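Local coordinates for AGR_C_4470p (Agrobacterium tumefaciens str. C58, PDB 2HQV), which is of unknown function but probably takes part in haem utilisation, like other ChuX/HutX-family proteins, at residues A130-V135 with C145-M150; G122-D127 with A156-F161. All blocks are in the same frame, centred on the assembly; numbering follows the deposited sequence.

Contact 1 of 2, residues A130-V135 with C145-M150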
# COMPACT_ATOMS: atom_id res chain seq x y z
N ALA A 130 1.80 0.82 -16.68
CA ALA A 130 1.68 0.17 -17.98
C ALA A 130 0.37 0.56 -18.65
O ALA A 130 0.25 0.51 -19.88
CB ALA A 130 1.76 -1.34 -17.81
N ALA A 131 -0.60 0.96 -17.84
CA ALA A 131 -1.91 1.34 -18.36
C ALA A 131 -2.72 2.03 -17.26
O ALA A 131 -2.39 1.93 -16.08
CB ALA A 131 -2.65 0.10 -18.85
N ILE A 132 -3.76 2.73 -17.67
CA ILE A 132 -4.65 3.41 -16.73
C ILE A 132 -6.03 2.98 -17.18
O ILE A 132 -6.47 3.34 -18.28
CB ILE A 132 -4.49 4.94 -16.83
CG1 ILE A 132 -3.04 5.33 -16.48
CG2 ILE A 132 -5.47 5.64 -15.87
CD1 ILE A 132 -2.68 6.73 -16.82
N THR A 133 -6.71 2.20 -16.35
CA THR A 133 -8.02 1.67 -16.69
C THR A 133 -9.18 2.24 -15.88
O THR A 133 -9.17 2.20 -14.65
CB THR A 133 -8.05 0.14 -16.51
OG1 THR A 133 -6.91 -0.43 -17.16
CG2 THR A 133 -9.34 -0.44 -17.09
N PHE A 134 -10.17 2.76 -16.60
CA PHE A 134 -11.36 3.34 -16.00
C PHE A 134 -12.35 2.20 -15.82
O PHE A 134 -12.84 1.64 -16.80
CB PHE A 134 -11.94 4.43 -16.91
CG PHE A 134 -11.01 5.59 -17.13
CD1 PHE A 134 -9.91 5.47 -17.97
CD2 PHE A 134 -11.23 6.80 -16.47
CE1 PHE A 134 -9.03 6.54 -18.15
CE2 PHE A 134 -10.36 7.87 -16.64
CZ PHE A 134 -9.26 7.75 -17.48
N VAL A 135 -12.64 1.86 -14.57
CA VAL A 135 -13.55 0.77 -14.25
C VAL A 135 -14.91 1.28 -13.78
O VAL A 135 -15.01 2.00 -12.79
CB VAL A 135 -12.91 -0.14 -13.16
CG1 VAL A 135 -13.80 -1.34 -12.88
CG2 VAL A 135 -11.53 -0.59 -13.63
N CYS A 145 -17.38 3.60 -9.73
CA CYS A 145 -16.52 4.19 -10.75
C CYS A 145 -15.15 4.53 -10.17
O CYS A 145 -15.04 5.24 -9.18
CB CYS A 145 -17.18 5.45 -11.31
SG CYS A 145 -18.75 5.15 -12.17
N SER A 146 -14.10 4.03 -10.80
CA SER A 146 -12.74 4.28 -10.32
C SER A 146 -11.73 4.28 -11.45
O SER A 146 -12.00 3.81 -12.56
CB SER A 146 -12.36 3.21 -9.28
OG SER A 146 -12.54 1.90 -9.80
N VAL A 147 -10.55 4.83 -11.17
CA VAL A 147 -9.48 4.89 -12.15
C VAL A 147 -8.31 4.08 -11.60
O VAL A 147 -7.73 4.42 -10.56
CB VAL A 147 -9.04 6.35 -12.40
CG1 VAL A 147 -8.00 6.40 -13.52
CG2 VAL A 147 -10.26 7.20 -12.76
N TRP A 148 -7.98 3.01 -12.30
CA TRP A 148 -6.91 2.10 -11.91
C TRP A 148 -5.60 2.36 -12.65
O TRP A 148 -5.54 2.24 -13.87
CB TRP A 148 -7.32 0.65 -12.19
CG TRP A 148 -8.48 0.14 -11.37
CD1 TRP A 148 -9.58 0.84 -10.96
CD2 TRP A 148 -8.67 -1.20 -10.91
NE1 TRP A 148 -10.44 0.02 -10.28
CE2 TRP A 148 -9.91 -1.24 -10.23
CE3 TRP A 148 -7.91 -2.38 -11.01
CZ2 TRP A 148 -10.41 -2.41 -9.65
CZ3 TRP A 148 -8.41 -3.55 -10.43
CH2 TRP A 148 -9.64 -3.55 -9.76
N PHE A 149 -4.55 2.71 -11.92
CA PHE A 149 -3.25 2.89 -12.55
C PHE A 149 -2.59 1.52 -12.44
O PHE A 149 -2.26 1.06 -11.35
CB PHE A 149 -2.45 3.97 -11.82
CG PHE A 149 -2.92 5.37 -12.12
CD1 PHE A 149 -4.21 5.77 -11.76
CD2 PHE A 149 -2.11 6.26 -12.83
CE1 PHE A 149 -4.69 7.04 -12.10
CE2 PHE A 149 -2.58 7.53 -13.18
CZ PHE A 149 -3.87 7.92 -12.82
N MSE A 150 -2.45 0.84 -13.58
CA MSE A 150 -1.89 -0.51 -13.64
C MSE A 150 -0.38 -0.56 -13.82
O MSE A 150 0.21 0.32 -14.45
CB MSE A 150 -2.51 -1.29 -14.80
CG MSE A 150 -4.01 -1.15 -14.97
SE MSE A 150 -4.99 -1.81 -13.45
CE MSE A 150 -4.38 -3.66 -13.43
O HOH W 1 -15.10 0.83 -9.97

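Contact 2 of 2, residues G122-D127 with A156-F161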
# COMPACT_ATOMS: atom_id res chain seq x y z
N GLY A 122 2.96 11.51 -0.77
CA GLY A 122 3.92 10.44 -0.91
C GLY A 122 4.61 10.39 -2.25
O GLY A 122 4.95 11.42 -2.83
N HIS A 123 4.80 9.17 -2.75
CA HIS A 123 5.52 8.97 -4.00
C HIS A 123 4.97 7.84 -4.84
O HIS A 123 4.81 6.72 -4.36
CB HIS A 123 6.98 8.66 -3.68
CG HIS A 123 7.56 9.56 -2.64
ND1 HIS A 123 8.11 10.79 -2.94
CD2 HIS A 123 7.61 9.45 -1.29
CE1 HIS A 123 8.48 11.39 -1.83
NE2 HIS A 123 8.19 10.60 -0.81
N ILE A 124 4.71 8.14 -6.12
CA ILE A 124 4.18 7.17 -7.05
C ILE A 124 5.26 6.79 -8.07
O ILE A 124 5.88 7.68 -8.68
CB ILE A 124 2.95 7.75 -7.78
CG1 ILE A 124 1.86 8.07 -6.74
CG2 ILE A 124 2.44 6.77 -8.83
CD1 ILE A 124 0.58 8.64 -7.33
N LYS A 125 5.50 5.50 -8.27
CA LYS A 125 6.52 5.07 -9.23
C LYS A 125 5.89 5.09 -10.62
O LYS A 125 5.55 4.04 -11.19
CB LYS A 125 7.06 3.68 -8.89
CG LYS A 125 8.40 3.38 -9.59
CD LYS A 125 9.00 2.04 -9.19
CE LYS A 125 10.30 1.77 -9.94
NZ LYS A 125 10.91 0.48 -9.52
N LYS A 126 5.75 6.30 -11.14
CA LYS A 126 5.15 6.56 -12.44
C LYS A 126 5.73 5.75 -13.58
O LYS A 126 4.99 5.34 -14.47
CB LYS A 126 5.26 8.06 -12.76
CG LYS A 126 4.73 8.45 -14.13
CD LYS A 126 5.06 9.90 -14.46
CE LYS A 126 4.74 10.22 -15.92
NZ LYS A 126 5.18 11.59 -16.32
N ASP A 127 7.04 5.51 -13.57
CA ASP A 127 7.63 4.76 -14.67
C ASP A 127 7.25 3.28 -14.67
O ASP A 127 7.60 2.55 -15.59
CB ASP A 127 9.15 4.95 -14.71
CG ASP A 127 9.89 4.20 -13.61
OD1 ASP A 127 9.26 3.70 -12.66
OD2 ASP A 127 11.13 4.13 -13.71
N ALA A 156 -3.10 -3.42 -9.87
CA ALA A 156 -3.34 -1.99 -9.69
C ALA A 156 -2.31 -1.41 -8.72
O ALA A 156 -2.11 -1.94 -7.63
CB ALA A 156 -4.73 -1.76 -9.14
N MSE A 157 -1.65 -0.33 -9.14
CA MSE A 157 -0.66 0.34 -8.31
C MSE A 157 -1.44 1.05 -7.20
O MSE A 157 -1.08 1.02 -6.03
CB MSE A 157 0.11 1.37 -9.16
CG MSE A 157 0.92 0.75 -10.28
SE MSE A 157 1.62 2.11 -11.48
CE MSE A 157 2.79 3.03 -10.26
N PHE A 158 -2.55 1.67 -7.60
CA PHE A 158 -3.45 2.36 -6.69
C PHE A 158 -4.71 2.64 -7.49
O PHE A 158 -4.71 2.48 -8.71
CB PHE A 158 -2.82 3.66 -6.16
CG PHE A 158 -2.56 4.70 -7.22
CD1 PHE A 158 -3.52 5.66 -7.53
CD2 PHE A 158 -1.36 4.69 -7.93
CE1 PHE A 158 -3.27 6.62 -8.53
CE2 PHE A 158 -1.11 5.64 -8.92
CZ PHE A 158 -2.07 6.60 -9.22
N LYS A 159 -5.77 3.04 -6.80
CA LYS A 159 -7.05 3.31 -7.45
C LYS A 159 -7.65 4.61 -6.94
O LYS A 159 -7.56 4.92 -5.77
CB LYS A 159 -8.04 2.18 -7.14
CG LYS A 159 -7.56 0.79 -7.52
CD LYS A 159 -8.48 -0.30 -6.95
CE LYS A 159 -7.96 -1.70 -7.31
NZ LYS A 159 -8.81 -2.80 -6.77
N ILE A 160 -8.28 5.38 -7.83
CA ILE A 160 -8.92 6.62 -7.43
C ILE A 160 -10.42 6.38 -7.65
O ILE A 160 -10.85 6.11 -8.77
CB ILE A 160 -8.49 7.82 -8.31
CG1 ILE A 160 -6.97 8.00 -8.27
CG2 ILE A 160 -9.20 9.09 -7.83
CD1 ILE A 160 -6.40 8.31 -6.89
N PHE A 161 -11.19 6.46 -6.57
CA PHE A 161 -12.63 6.25 -6.65
C PHE A 161 -13.43 7.53 -6.62
O PHE A 161 -13.06 8.50 -5.96
CB PHE A 161 -13.09 5.37 -5.48
CG PHE A 161 -12.90 3.91 -5.71
CD1 PHE A 161 -13.95 3.12 -6.17
CD2 PHE A 161 -11.66 3.32 -5.50
CE1 PHE A 161 -13.76 1.76 -6.42
CE2 PHE A 161 -11.46 1.95 -5.75
CZ PHE A 161 -12.52 1.18 -6.21

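Contact 1 of 2, residues A130-V135 with C145-M150
V135 and W148 pack closely on one face of this antiparallel strand pair. Methyl CG2 of V135 sits over one face of the indole, 3.6 Å from the centroid of the five-membered ring, a CH-pi contact. V135 CG1 is anti to the backbone N (chi1 -176°), which leaves CG2 beside that N and over the ring. W148 NE1 donates in the ring plane to S146 OG at 2.9 Å. That bond helps to fix the turn of the indole, and a water joins S146 OG to V135 O. T133 lies on this face too; its OG1 is hydrogen-bonded to S66.

The other face carries I132, F134, V147 and F149. I132 CG2 stands over the centre of the F149 ring, 4.1 Å from the centroid, and also meets V147 CG1 at 3.5 Å. V147 CG2 lies 3.9 Å from F134 CD2. Helix 72-79 packs on these side chains.

The A130 end is looser and nearer solvent. A131 CB comes only within 4.3 Å of M150 CB, and A130 is exposed. The backbone still holds there: A130 N donates to M150 O at 2.8 Å, and M150 N to A131 O at 2.7 Å. A130 and A131 both face M150, a classic beta bulge at the open end of the hairpin formed by strands 129-139 and 142-151.

Contact 2 of 2, residues G122-D127 with A156-F161
The F158 ring meets I124 through CE2 and CZ, and the two side chains cross at about a right angle. This is packing between two antiparallel sheets. I124 CG2 approaches ring atom CE2 obliquely at 3.7 Å. I124 CD1 lies 3.8 Å from ring atom CZ. At the ring edge, in its plane, is CG1 of I160 from the same strand. The F149 ring stacks on F158, and W76 of helix 72-79 touches both F158 and I124.

Strand 123-124 is at the edge of the three-stranded sheet within this chain, and strand 156-161 belongs to the six-stranded one. Their closest CA atoms, those of I124 and M157, are 8.5 Å apart, so side chains bridge the gap.

After I124 the chain bends in an inverse gamma turn centred on K125. K126 N makes a weak bond to I124 O across it. K126 then turns away from strand 156-161, and its NZ forms salt bridges with D73 and E107. The second subunit extends the three-stranded sheet: H123 and I124 pair antiparallel with one of its strands, and D93 of that subunit packs on M157.

Selenomethionine M157 reaches the turn with its last methyl. Its chain is bent at chi3 (65°), which sets CE 4.0 Å from I124 CG2 and only 3.1 Å from the carbonyl oxygen of K125.

Contact 1 is nested along the chain inside the loop closed by contact 2, and their centres are about 10 Å apart. Strands 142-151 and 156-161 are neighbours in the large sheet. M157 N and F149 O are 2.7 Å apart, a probable hydrogen bond. V147 N and I160 O make a second, also at 2.7 Å. The stacked rings of F149 and F158 carry one apolar layer from contact 1 to contact 2. On the sheet face of T133 and V135, K159 makes a cation-pi contact with W148, its NZ 3.2 Å from CH2 of the indole. Contact 1 lies within the large sheet, while contact 2 joins that sheet to the small one beside the subunit interface.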